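Long-range contact in alginate lyase, family PL7 (Zobellia galactanivorans, PDB 3ZPY), which probably cleaves alginate as a family PL7 polysaccharide lyase, this chain being the catalytic domain of the longer enzyme: residues Phe144-Lys158 / Ser170-Tyr182. Sequence-based numbering, arbitrary orientation.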
ATOM      1  N   PHE A 144       4.672  -6.412  -5.838  1.00  4.65           N
ATOM      2  CA  PHE A 144       5.634  -6.915  -6.813  1.00  4.65           C
ATOM      3  C   PHE A 144       6.941  -7.324  -6.096  1.00  5.51           C
ATOM      4  O   PHE A 144       7.401  -6.581  -5.239  1.00  5.14           O
ATOM      5  CB  PHE A 144       5.951  -5.884  -7.905  1.00  4.68           C
ATOM      6  CG  PHE A 144       4.873  -5.670  -8.917  1.00  4.56           C
ATOM      7  CD1 PHE A 144       3.876  -6.611  -9.235  1.00  6.15           C
ATOM      8  CD2 PHE A 144       4.955  -4.504  -9.672  1.00  5.21           C
ATOM      9  CE1 PHE A 144       2.916  -6.292 -10.203  1.00  6.05           C
ATOM     10  CE2 PHE A 144       4.041  -4.201 -10.658  1.00  6.07           C
ATOM     11  CZ  PHE A 144       3.014  -5.128 -10.927  1.00  6.82           C
ATOM     12  N   ILE A 145       7.468  -8.470  -6.526  1.00  5.51           N
ATOM     13  CA  ILE A 145       8.669  -9.013  -5.992  1.00  5.63           C
ATOM     14  C   ILE A 145       9.650  -9.265  -7.150  1.00  6.55           C
ATOM     15  O   ILE A 145       9.269  -9.784  -8.216  1.00  7.95           O
ATOM     16  CB  ILE A 145       8.410 -10.297  -5.177  1.00  5.21           C
ATOM     17  CG1 ILE A 145       9.744 -10.807  -4.553  1.00  7.24           C
ATOM     18  CG2 ILE A 145       7.721 -11.404  -6.022  1.00  6.30           C
ATOM     19  CD1 ILE A 145       9.492 -11.738  -3.419  1.00  7.58           C
ATOM     20  N   GLY A 146      10.906  -8.919  -6.916  1.00  6.20           N
ATOM     21  CA  GLY A 146      11.964  -9.051  -7.927  1.00  6.71           C
ATOM     22  C   GLY A 146      13.338  -8.952  -7.351  1.00  6.73           C
ATOM     23  O   GLY A 146      13.572  -9.430  -6.236  1.00  7.04           O
ATOM     24  N   GLU A 147      14.279  -8.408  -8.093  1.00  7.88           N
ATOM     25  CA  GLU A 147      15.650  -8.364  -7.616  1.00  7.62           C
ATOM     26  C   GLU A 147      15.890  -7.139  -6.736  1.00  7.96           C
ATOM     27  O   GLU A 147      15.135  -6.140  -6.804  1.00  6.81           O
ATOM     28  CB  GLU A 147      16.588  -8.204  -8.819  1.00  9.66           C
ATOM     29  CG  GLU A 147      16.545  -9.338  -9.801  1.00 15.14           C
ATOM     30  CD  GLU A 147      16.964  -8.778 -11.136  1.00 24.62           C
ATOM     31  OE1 GLU A 147      18.202  -8.552 -11.280  1.00 37.60           O
ATOM     32  OE2 GLU A 147      16.089  -8.511 -12.003  1.00 28.31           O
ATOM     33  N   GLU A 148      16.939  -7.219  -5.915  1.00  8.26           N
ATOM     34  CA  GLU A 148      17.272  -6.080  -5.048  1.00  8.71           C
ATOM     35  C   GLU A 148      17.557  -4.866  -5.960  1.00  7.35           C
ATOM     36  O   GLU A 148      18.230  -4.963  -6.977  1.00  8.90           O
ATOM     37  CB  GLU A 148      18.470  -6.353  -4.193  1.00 10.43           C
ATOM     38  CG  GLU A 148      19.726  -6.835  -4.978  1.00 12.80           C
ATOM     39  CD  GLU A 148      19.742  -8.340  -5.284  1.00 14.06           C
ATOM     40  OE1 GLU A 148      18.670  -9.012  -5.225  1.00 16.01           O
ATOM     41  OE2 GLU A 148      20.864  -8.845  -5.611  1.00 21.45           O
ATOM     42  N   ASN A 149      17.011  -3.728  -5.543  1.00  6.94           N
ATOM     43  CA  ASN A 149      17.225  -2.461  -6.358  1.00  8.00           C
ATOM     44  C   ASN A 149      16.831  -2.601  -7.805  1.00  7.92           C
ATOM     45  O   ASN A 149      17.361  -1.797  -8.617  1.00  8.13           O
ATOM     46  CB  ASN A 149      18.662  -1.955  -6.168  1.00  8.56           C
ATOM     47  CG  ASN A 149      18.933  -1.794  -4.698  1.00  8.93           C
ATOM     48  OD1 ASN A 149      19.978  -2.240  -4.234  1.00 14.35           O
ATOM     49  ND2 ASN A 149      18.008  -1.095  -4.006  1.00  6.40           N
ATOM     50  N   GLN A 150      15.865  -3.483  -8.088  1.00  6.06           N
ATOM     51  CA  GLN A 150      15.472  -3.601  -9.527  1.00  6.74           C
ATOM     52  C   GLN A 150      14.873  -2.299 -10.092  1.00  7.27           C
ATOM     53  O   GLN A 150      13.931  -1.709  -9.475  1.00  7.65           O
ATOM     54  CB  GLN A 150      14.498  -4.764  -9.693  1.00  6.84           C
ATOM     55  CG  GLN A 150      14.314  -5.150 -11.169  1.00  6.89           C
ATOM     56  CD  GLN A 150      13.498  -6.389 -11.385  1.00  6.83           C
ATOM     57  OE1 GLN A 150      13.310  -7.218 -10.422  1.00  8.26           O
ATOM     58  NE2 GLN A 150      12.981  -6.552 -12.549  1.00  6.24           N
ATOM     59  N   SER A 151      15.363  -1.840 -11.251  1.00  7.60           N
ATOM     60  CA  SER A 151      14.996  -0.603 -11.846  1.00  7.39           C
ATOM     61  C   SER A 151      14.169  -0.754 -13.134  1.00  6.14           C
ATOM     62  O   SER A 151      13.662   0.223 -13.688  1.00  9.06           O
ATOM     63  CB  SER A 151      16.297   0.215 -12.044  1.00 10.61           C
ATOM     64  OG  SER A 151      17.184  -0.557 -12.841  1.00 11.64           O
ATOM     65  N   SER A 152      14.082  -1.975 -13.682  1.00  7.29           N
ATOM     66  CA  SER A 152      13.340  -2.212 -14.969  1.00  6.86           C
ATOM     67  C   SER A 152      13.098  -3.674 -15.055  1.00  6.33           C
ATOM     68  O   SER A 152      13.707  -4.473 -14.329  1.00  7.79           O
ATOM     69  CB  SER A 152      14.230  -1.771 -16.075  1.00  9.28           C
ATOM     70  OG  SER A 152      15.329  -2.630 -16.226  1.00  9.94           O
ATOM     71  N   GLY A 153      12.147  -4.047 -15.898  1.00  6.30           N
ATOM     72  CA  GLY A 153      11.987  -5.426 -16.314  1.00  7.99           C
ATOM     73  C   GLY A 153      10.975  -6.200 -15.527  1.00  6.97           C
ATOM     74  O   GLY A 153      10.024  -5.683 -14.928  1.00  6.86           O
ATOM     75  N   SER A 154      11.221  -7.505 -15.570  1.00  6.93           N
ATOM     76  CA  SER A 154      10.175  -8.478 -15.190  1.00  7.26           C
ATOM     77  C   SER A 154      10.136  -8.718 -13.713  1.00  6.10           C
ATOM     78  O   SER A 154      11.171  -8.832 -13.071  1.00  7.05           O
ATOM     79  CB  SER A 154      10.342  -9.771 -15.867  1.00  8.33           C
ATOM     80  OG  SER A 154      11.680 -10.221 -15.749  1.00 12.42           O
ATOM     81  N   VAL A 155       8.944  -8.776 -13.124  1.00  5.32           N
ATOM     82  CA  VAL A 155       8.732  -9.078 -11.703  1.00  5.45           C
ATOM     83  C   VAL A 155       7.571 -10.038 -11.573  1.00  5.54           C
ATOM     84  O   VAL A 155       6.812 -10.308 -12.570  1.00  5.94           O
ATOM     85  CB  VAL A 155       8.427  -7.734 -10.931  1.00  5.22           C
ATOM     86  CG1 VAL A 155       9.613  -6.781 -10.969  1.00  5.84           C
ATOM     87  CG2 VAL A 155       7.174  -7.048 -11.467  1.00  7.28           C
ATOM     88  N   LYS A 156       7.379 -10.504 -10.355  1.00  6.44           N
ATOM     89  CA  LYS A 156       6.144 -11.288 -10.108  1.00  5.37           C
ATOM     90  C   LYS A 156       5.159 -10.525  -9.253  1.00  4.70           C
ATOM     91  O   LYS A 156       5.550  -9.769  -8.336  1.00  5.57           O
ATOM     92  CB  LYS A 156       6.474 -12.619  -9.443  1.00  6.92           C
ATOM     93  CG  LYS A 156       7.267 -13.534 -10.367  1.00  8.15           C
ATOM     94  CD  LYS A 156       7.559 -14.840  -9.619  1.00 13.24           C
ATOM     95  CE  LYS A 156       8.314 -15.784 -10.523  1.00 14.27           C
ATOM     96  NZ  LYS A 156       8.373 -17.146  -9.913  1.00 22.51           N
ATOM     97  N   LEU A 157       3.864 -10.681  -9.562  1.00  4.46           N
ATOM     98  CA  LEU A 157       2.841 -10.297  -8.662  1.00  4.51           C
ATOM     99  C   LEU A 157       2.883 -11.293  -7.477  1.00  4.71           C
ATOM    100  O   LEU A 157       2.843 -12.529  -7.670  1.00  5.63           O
ATOM    101  CB  LEU A 157       1.482 -10.350  -9.369  1.00  4.59           C
ATOM    102  CG  LEU A 157       0.282 -10.035  -8.556  1.00  5.02           C
ATOM    103  CD1 LEU A 157       0.160  -8.578  -8.103  1.00  6.73           C
ATOM    104  CD2 LEU A 157      -0.990 -10.516  -9.252  1.00  6.74           C
ATOM    105  N   LYS A 158       2.819 -10.769  -6.252  1.00  5.18           N
ATOM    106  CA  LYS A 158       2.807 -11.669  -5.051  1.00  4.62           C
ATOM    107  C   LYS A 158       1.653 -11.226  -4.182  1.00  4.62           C
ATOM    108  O   LYS A 158       1.560 -10.045  -3.841  1.00  4.65           O
ATOM    109  CB  LYS A 158       4.138 -11.608  -4.317  1.00  5.35           C
ATOM    110  CG  LYS A 158       4.172 -12.512  -3.139  1.00  6.31           C
ATOM    111  CD  LYS A 158       5.618 -12.662  -2.640  1.00  6.64           C
ATOM    112  CE  LYS A 158       5.658 -13.679  -1.485  1.00  7.34           C
ATOM    113  NZ  LYS A 158       7.105 -13.880  -1.054  1.00 11.23           N
ATOM    114  N   SER A 170       1.645 -17.772   0.704  1.00  8.51           N
ATOM    115  CA  SER A 170       1.582 -16.672  -0.289  1.00  7.29           C
ATOM    116  C   SER A 170       1.569 -17.249  -1.716  1.00  7.08           C
ATOM    117  O   SER A 170       2.103 -18.342  -1.974  1.00  7.74           O
ATOM    118  CB  SER A 170       2.791 -15.786  -0.040  1.00  9.55           C
ATOM    119  OG  SER A 170       3.999 -16.523  -0.285  1.00 14.21           O
ATOM    120  N   GLN A 171       1.035 -16.483  -2.654  1.00  5.73           N
ATOM    121  CA  GLN A 171       0.899 -16.979  -4.061  1.00  6.31           C
ATOM    122  C   GLN A 171       1.581 -15.946  -4.955  1.00  5.32           C
ATOM    123  O   GLN A 171       1.542 -14.721  -4.733  1.00  6.59           O
ATOM    124  CB  GLN A 171      -0.554 -17.103  -4.477  1.00  6.43           C
ATOM    125  CG  GLN A 171      -1.231 -18.211  -3.688  1.00  7.24           C
ATOM    126  CD  GLN A 171      -2.672 -18.446  -4.073  1.00  8.59           C
ATOM    127  OE1 GLN A 171      -3.034 -18.214  -5.214  1.00 10.44           O
ATOM    128  NE2 GLN A 171      -3.473 -18.924  -3.165  1.00  9.64           N
ATOM    129  N   THR A 172       2.278 -16.451  -5.967  1.00  5.39           N
ATOM    130  CA  THR A 172       2.968 -15.595  -6.923  1.00  6.56           C
ATOM    131  C   THR A 172       2.528 -15.929  -8.364  1.00  6.65           C
ATOM    132  O   THR A 172       2.144 -17.033  -8.685  1.00  6.90           O
ATOM    133  CB  THR A 172       4.513 -15.706  -6.860  1.00  7.15           C
ATOM    134  OG1 THR A 172       4.902 -17.070  -7.146  1.00 10.03           O
ATOM    135  CG2 THR A 172       5.035 -15.261  -5.475  1.00  8.60           C
ATOM    136  N   PHE A 173       2.675 -14.917  -9.198  1.00  5.58           N
ATOM    137  CA  PHE A 173       2.212 -14.962 -10.591  1.00  5.75           C
ATOM    138  C   PHE A 173       3.228 -14.287 -11.484  1.00  6.07           C
ATOM    139  O   PHE A 173       3.572 -13.100 -11.275  1.00  6.72           O
ATOM    140  CB  PHE A 173       0.817 -14.301 -10.723  1.00  7.25           C
ATOM    141  CG  PHE A 173      -0.177 -14.888  -9.791  1.00  7.03           C
ATOM    142  CD1 PHE A 173      -0.936 -15.979 -10.208  1.00  7.51           C
ATOM    143  CD2 PHE A 173      -0.414 -14.366  -8.468  1.00  8.27           C
ATOM    144  CE1 PHE A 173      -1.803 -16.642  -9.314  1.00  7.24           C
ATOM    145  CE2 PHE A 173      -1.248 -15.037  -7.592  1.00  6.44           C
ATOM    146  CZ  PHE A 173      -2.040 -16.114  -8.037  1.00  6.88           C
ATOM    147  N   SER A 174       3.695 -15.029 -12.513  1.00  6.47           N
ATOM    148  CA  SER A 174       4.608 -14.417 -13.515  1.00  7.06           C
ATOM    149  C   SER A 174       3.991 -13.439 -14.509  1.00  7.33           C
ATOM    150  O   SER A 174       2.771 -13.433 -14.694  1.00  9.77           O
ATOM    151  CB  SER A 174       5.346 -15.538 -14.231  1.00  8.90           C
ATOM    152  OG  SER A 174       5.916 -16.381 -13.221  1.00 15.74           O
ATOM    153  N   GLY A 175       4.878 -12.680 -15.170  1.00  8.38           N
ATOM    154  CA  GLY A 175       4.502 -11.939 -16.368  1.00  9.53           C
ATOM    155  C   GLY A 175       4.146 -10.486 -16.093  1.00  7.36           C
ATOM    156  O   GLY A 175       3.534  -9.839 -16.925  1.00 10.49           O
ATOM    157  N   TYR A 176       4.583  -9.933 -14.987  1.00  6.71           N
ATOM    158  CA  TYR A 176       4.401  -8.552 -14.664  1.00  5.25           C
ATOM    159  C   TYR A 176       5.710  -7.750 -14.941  1.00  5.69           C
ATOM    160  O   TYR A 176       6.810  -8.333 -15.100  1.00  6.27           O
ATOM    161  CB  TYR A 176       3.901  -8.364 -13.208  1.00  5.79           C
ATOM    162  CG  TYR A 176       2.513  -8.966 -13.087  1.00  5.03           C
ATOM    163  CD1 TYR A 176       2.322 -10.364 -12.911  1.00  5.29           C
ATOM    164  CD2 TYR A 176       1.376  -8.140 -13.241  1.00  6.62           C
ATOM    165  CE1 TYR A 176       1.045 -10.925 -12.940  1.00  6.18           C
ATOM    166  CE2 TYR A 176       0.130  -8.670 -13.176  1.00  6.77           C
ATOM    167  CZ  TYR A 176      -0.014 -10.057 -13.012  1.00  6.20           C
ATOM    168  OH  TYR A 176      -1.306 -10.573 -13.022  1.00 10.60           O
ATOM    169  N   SER A 177       5.587  -6.434 -14.889  1.00  5.65           N
ATOM    170  CA  SER A 177       6.835  -5.646 -15.122  1.00  6.29           C
ATOM    171  C   SER A 177       6.780  -4.322 -14.454  1.00  4.73           C
ATOM    172  O   SER A 177       5.732  -3.746 -14.213  1.00  4.37           O
ATOM    173  CB  SER A 177       7.400  -5.590 -16.535  1.00 10.58           C
ATOM    174  OG  SER A 177       6.459  -4.973 -17.297  1.00 13.66           O
ATOM    175  N   LEU A 178       7.999  -3.805 -14.203  1.00  4.60           N
ATOM    176  CA  LEU A 178       8.194  -2.446 -13.755  1.00  6.17           C
ATOM    177  C   LEU A 178       7.900  -1.456 -14.918  1.00  5.43           C
ATOM    178  O   LEU A 178       8.013  -1.810 -16.068  1.00  6.80           O
ATOM    179  CB  LEU A 178       9.597  -2.210 -13.243  1.00  5.45           C
ATOM    180  CG  LEU A 178       9.936  -3.097 -12.034  1.00  5.58           C
ATOM    181  CD1 LEU A 178      11.316  -2.776 -11.458  1.00  7.99           C
ATOM    182  CD2 LEU A 178       8.918  -3.030 -10.886  1.00  6.10           C
ATOM    183  N   ASP A 179       7.627  -0.188 -14.565  1.00  4.80           N
ATOM    184  CA  ASP A 179       7.355   0.885 -15.518  1.00  5.14           C
ATOM    185  C   ASP A 179       6.296   0.492 -16.471  1.00  5.65           C
ATOM    186  O   ASP A 179       6.294   0.951 -17.589  1.00  6.50           O
ATOM    187  CB  ASP A 179       8.654   1.170 -16.275  1.00  6.49           C
ATOM    188  CG  ASP A 179       9.801   1.598 -15.347  1.00  6.86           C
ATOM    189  OD1 ASP A 179       9.581   2.332 -14.383  1.00  8.03           O
ATOM    190  OD2 ASP A 179      10.951   1.065 -15.531  1.00 11.74           O
ATOM    191  N   THR A 180       5.206  -0.119 -16.007  1.00  5.28           N
ATOM    192  CA  THR A 180       4.145  -0.676 -16.796  1.00  4.78           C
ATOM    193  C   THR A 180       2.842  -0.384 -16.121  1.00  4.61           C
ATOM    194  O   THR A 180       2.661  -0.699 -14.928  1.00  5.65           O
ATOM    195  CB  THR A 180       4.289  -2.166 -17.016  1.00  4.90           C
ATOM    196  OG1 THR A 180       5.501  -2.409 -17.731  1.00  6.56           O
ATOM    197  CG2 THR A 180       3.149  -2.745 -17.806  1.00  5.42           C
ATOM    198  N   THR A 181       1.906   0.225 -16.816  1.00  5.40           N
ATOM    199  CA  THR A 181       0.617   0.655 -16.204  1.00  4.86           C
ATOM    200  C   THR A 181      -0.282  -0.550 -16.069  1.00  4.77           C
ATOM    201  O   THR A 181      -0.534  -1.318 -17.029  1.00  6.78           O
ATOM    202  CB  THR A 181       0.010   1.697 -17.150  1.00  4.72           C
ATOM    203  OG1 THR A 181       0.864   2.801 -16.967  1.00  6.38           O
ATOM    204  CG2 THR A 181      -1.427   2.068 -16.687  1.00  5.54           C
ATOM    205  N   TYR A 182      -0.825  -0.669 -14.845  1.00  4.25           N
ATOM    206  CA  TYR A 182      -1.877  -1.696 -14.594  1.00  4.01           C
ATOM    207  C   TYR A 182      -3.072  -0.940 -14.020  1.00  3.87           C
ATOM    208  O   TYR A 182      -2.940  -0.159 -13.060  1.00  5.56           O
ATOM    209  CB  TYR A 182      -1.399  -2.724 -13.564  1.00  4.13           C
ATOM    210  CG  TYR A 182      -0.285  -3.517 -14.108  1.00  4.09           C
ATOM    211  CD1 TYR A 182      -0.504  -4.581 -14.980  1.00  4.76           C
ATOM    212  CD2 TYR A 182       1.055  -3.190 -13.744  1.00  4.15           C
ATOM    213  CE1 TYR A 182       0.548  -5.323 -15.483  1.00  5.29           C
ATOM    214  CE2 TYR A 182       2.157  -3.882 -14.290  1.00  5.09           C
ATOM    215  CZ  TYR A 182       1.875  -4.970 -15.122  1.00  5.80           C
ATOM    216  OH  TYR A 182       2.920  -5.699 -15.622  1.00  6.12           O
TER
HETATM  217  O   HOH W   1      10.110  -2.802 -17.435  1.00 11.97           O
HETATM  218  O   HOH W   2       7.304 -12.028 -14.564  1.00 19.60           O
HETATM  219  O   HOH W   3       5.199 -17.824 -10.014  1.00 29.63           O
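Phe144 meets three flat or branched neighbours: Val155 CG2 lies over one face of its ring, Tyr182 CD2 and Leu157 CA are in plane at the rim, and the Tyr176 ring stands obliquely beside it. This aromatic cluster lies between the two sheets of the β-jelly-roll sandwich characteristic of PL7 lyases; Val105 and Val202 of the facing sheet touch Phe144 and Tyr176, respectively. Toward Tyr182, whose own edge has Ser177 O in plane, the geometry is offset edge-to-face, the planes 74° apart, with Phe144 CZ 3.7 Å from Tyr182 CE2. One face of Tyr176 carries Leu157 CB in a CH-pi contact, 3.8 Å from the ring centroid and 20° off its normal. Strands 154-158 and 171-177 pair antiparallel, through Val155 N to Tyr176 O at 2.9 Å and Phe173 N to Leu157 O at 2.8 Å; a one-residue shift in register between these pairs marks a beta bulge. There Tyr176 N reaches Val155 O only weakly, while a water donates to Val155 O and accepts from Gly175 N. Leu178 packs against the loop 150-153 through CD1, and its CD2 meets Val155 CG1 at 3.8 Å. With CG anti to the backbone N (chi1 -167°) and an extended chain, Gln150 carries its amide back across the loop, where OE1 accepts from Glu147 N. An alanine here would remove that amide and is likely to leave Glu147 N, Ser152 O and Ser154 O without this common partner. Both acceptors, Ser152 O at 2.8 Å and Ser154 O at 3.0 Å from Gln150 NE2, lie in the amide plane, though NE2 sits above the carbonyl plane of Ser154.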